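Local atomic coordinates of flagellar brake protein YcgR (Klebsiella pneumoniae, PDB entry 5KEC), a protein that binds the second messenger c-di-GMP and probably activates transcription of the type 3 fimbriae genes involved in biofilm formation. Residues 58-62 against 63-67. Numbering follows the deposited sequence.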
ATOM      1  N   LYS B  58     -12.078  -7.968   7.324  1.00 38.58           N
ATOM      2  CA  LYS B  58     -11.419  -7.181   8.360  1.00 47.49           C
ATOM      3  C   LYS B  58     -10.418  -6.242   7.700  1.00 45.03           C
ATOM      4  O   LYS B  58      -9.596  -6.667   6.885  1.00 41.83           O
ATOM      5  CB  LYS B  58     -10.700  -8.082   9.372  1.00 55.92           C
ATOM      6  CG  LYS B  58     -11.610  -8.843  10.336  1.00 63.05           C
ATOM      7  CD  LYS B  58     -12.306 -10.016   9.661  1.00 65.04           C
ATOM      8  CE  LYS B  58     -12.670 -11.097  10.673  1.00 58.66           C
ATOM      9  NZ  LYS B  58     -13.487 -10.567  11.802  1.00 50.11           N
ATOM     10  N   ILE B  59     -10.497  -4.965   8.047  1.00 38.58           N
ATOM     11  CA  ILE B  59      -9.600  -3.965   7.489  1.00 40.83           C
ATOM     12  C   ILE B  59      -8.791  -3.336   8.613  1.00 43.87           C
ATOM     13  O   ILE B  59      -9.362  -2.855   9.591  1.00 37.21           O
ATOM     14  CB  ILE B  59     -10.384  -2.867   6.750  1.00 37.24           C
ATOM     15  CG1 ILE B  59     -11.306  -3.488   5.701  1.00 53.29           C
ATOM     16  CG2 ILE B  59      -9.437  -1.863   6.104  1.00 32.82           C
ATOM     17  CD1 ILE B  59     -12.314  -2.513   5.125  1.00 55.22           C
ATOM     18  N   PRO B  60      -7.456  -3.333   8.472  1.00 58.19           N
ATOM     19  CA  PRO B  60      -6.565  -2.778   9.500  1.00 60.48           C
ATOM     20  C   PRO B  60      -6.980  -1.373   9.922  1.00 67.98           C
ATOM     21  O   PRO B  60      -7.371  -0.562   9.081  1.00 64.78           O
ATOM     22  CB  PRO B  60      -5.195  -2.745   8.804  1.00 59.05           C
ATOM     23  CG  PRO B  60      -5.479  -2.924   7.338  1.00 62.22           C
ATOM     24  CD  PRO B  60      -6.712  -3.771   7.280  1.00 62.07           C
ATOM     25  N   SER B  61      -6.895  -1.095  11.219  1.00 67.03           N
ATOM     26  CA  SER B  61      -7.265   0.213  11.746  1.00 72.58           C
ATOM     27  C   SER B  61      -6.028   1.023  12.124  1.00 70.22           C
ATOM     28  O   SER B  61      -4.899   0.543  12.003  1.00 66.19           O
ATOM     29  CB  SER B  61      -8.185   0.055  12.959  1.00 79.69           C
ATOM     30  OG  SER B  61      -8.655   1.312  13.417  1.00 82.40           O
ATOM     31  N   GLY B  62      -6.246   2.254  12.576  1.00 75.54           N
ATOM     32  CA  GLY B  62      -5.161   3.125  12.995  1.00 81.25           C
ATOM     33  C   GLY B  62      -4.122   3.319  11.910  1.00 84.76           C
ATOM     34  O   GLY B  62      -2.946   3.557  12.190  1.00 82.10           O
ATOM     35  N   HIS B  63      -4.562   3.216  10.660  1.00 82.98           N
ATOM     36  CA  HIS B  63      -3.670   3.330   9.518  1.00 75.05           C
ATOM     37  C   HIS B  63      -4.438   3.878   8.320  1.00 61.13           C
ATOM     38  O   HIS B  63      -5.603   3.541   8.116  1.00 65.02           O
ATOM     39  CB  HIS B  63      -3.068   1.960   9.192  1.00 80.37           C
ATOM     40  CG  HIS B  63      -2.091   1.978   8.058  1.00 89.09           C
ATOM     41  ND1 HIS B  63      -0.965   2.772   8.058  1.00 93.65           N
ATOM     42  CD2 HIS B  63      -2.069   1.292   6.891  1.00 93.67           C
ATOM     43  CE1 HIS B  63      -0.293   2.578   6.936  1.00 97.53           C
ATOM     44  NE2 HIS B  63      -0.942   1.685   6.211  1.00 97.73           N
ATOM     45  N   LYS B  64      -3.791   4.738   7.541  1.00 47.81           N
ATOM     46  CA  LYS B  64      -4.399   5.274   6.328  1.00 51.01           C
ATOM     47  C   LYS B  64      -4.597   4.173   5.284  1.00 46.27           C
ATOM     48  O   LYS B  64      -3.666   3.433   4.965  1.00 54.06           O
ATOM     49  CB  LYS B  64      -3.542   6.403   5.747  1.00 45.76           C
ATOM     50  CG  LYS B  64      -3.687   7.739   6.460  1.00 42.15           C
ATOM     51  CD  LYS B  64      -5.058   8.348   6.225  1.00 42.78           C
ATOM     52  CE  LYS B  64      -5.117   9.790   6.704  1.00 51.25           C
ATOM     53  NZ  LYS B  64      -4.169  10.673   5.964  1.00 55.46           N
ATOM     54  N   ILE B  65      -5.813   4.071   4.760  1.00 43.19           N
ATOM     55  CA  ILE B  65      -6.136   3.060   3.760  1.00 40.04           C
ATOM     56  C   ILE B  65      -6.237   3.684   2.367  1.00 32.91           C
ATOM     57  O   ILE B  65      -6.770   4.782   2.207  1.00 30.66           O
ATOM     58  CB  ILE B  65      -7.460   2.340   4.108  1.00 46.31           C
ATOM     59  CG1 ILE B  65      -7.439   1.854   5.560  1.00 46.84           C
ATOM     60  CG2 ILE B  65      -7.711   1.180   3.165  1.00 46.20           C
ATOM     61  CD1 ILE B  65      -6.291   0.915   5.871  1.00 40.19           C
ATOM     62  N   ARG B  66      -5.721   2.985   1.363  1.00 36.54           N
ATOM     63  CA  ARG B  66      -5.795   3.459  -0.017  1.00 39.04           C
ATOM     64  C   ARG B  66      -7.148   3.149  -0.662  1.00 32.55           C
ATOM     65  O   ARG B  66      -7.638   2.018  -0.598  1.00 29.13           O
ATOM     66  CB  ARG B  66      -4.662   2.855  -0.855  1.00 47.43           C
ATOM     67  CG  ARG B  66      -3.469   3.779  -1.042  1.00 61.02           C
ATOM     68  CD  ARG B  66      -3.707   4.773  -2.173  1.00 70.87           C
ATOM     69  NE  ARG B  66      -3.004   4.381  -3.392  1.00 77.54           N
ATOM     70  CZ  ARG B  66      -1.709   4.595  -3.598  1.00 83.28           C
ATOM     71  NH1 ARG B  66      -0.982   5.190  -2.663  1.00 88.94           N
ATOM     72  NH2 ARG B  66      -1.140   4.210  -4.733  1.00 81.66           N
ATOM     73  N   PHE B  67      -7.745   4.166  -1.282  1.00 28.01           N
ATOM     74  CA  PHE B  67      -9.005   3.998  -1.994  1.00 25.04           C
ATOM     75  C   PHE B  67      -8.898   4.454  -3.439  1.00 33.58           C
ATOM     76  O   PHE B  67      -8.052   5.288  -3.785  1.00 25.47           O
ATOM     77  CB  PHE B  67     -10.118   4.805  -1.332  1.00 28.12           C
ATOM     78  CG  PHE B  67     -10.481   4.335   0.041  1.00 29.39           C
ATOM     79  CD1 PHE B  67     -11.589   3.528   0.239  1.00 30.26           C
ATOM     80  CD2 PHE B  67      -9.724   4.711   1.140  1.00 28.54           C
ATOM     81  CE1 PHE B  67     -11.929   3.100   1.513  1.00 22.02           C
ATOM     82  CE2 PHE B  67     -10.062   4.285   2.400  1.00 24.59           C
ATOM     83  CZ  PHE B  67     -11.164   3.476   2.584  1.00 25.25           C
TER
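Ile65 turns its CD1 methyl back onto Pro60 and Ile59, closing the bend that leads into strand 64-71. This strand belongs to the antiparallel sheet of the N-terminal YcgR-like domain. The chain turns at Gly62, whose backbone is in the left-handed region, with a positive phi (56°).

The contact is apolar and centres on one methyl. Ile65 CD1 is 4.2 Å from Pro60 CG, the ring atom of the proline nearest to this methyl. It lies equally far, 4.2 Å, from Ile59 CG2. Ile59 meets it with the CG2 branch; its CD1 points elsewhere. The pyrrolidine ring and the isoleucine branch slant across each other without stacking. The torsions of Ile65 explain the reach: CG1 stands anti to the carbonyl carbon (chi1 -50°), and chi2 of -58° then brings CD1 close to the loop. Both isoleucines are buried; Ile59 also touches Phe34 and Ile65 touches Ile32, both of strand 29-34.

His63 behaves differently. Its CG stands anti to the backbone N, which carries the ring away from the loop. The side chain touches Gln208 and Lys210 of strand 199-210, in the other sheet. The bend has no hydrogen bond between its two halves. Ser61 O and His63 N are 3.0 Å apart, but the angle is poor. Pro60 O is buried without a polar partner; Ile65 CD1 lies 3.7 Å from it.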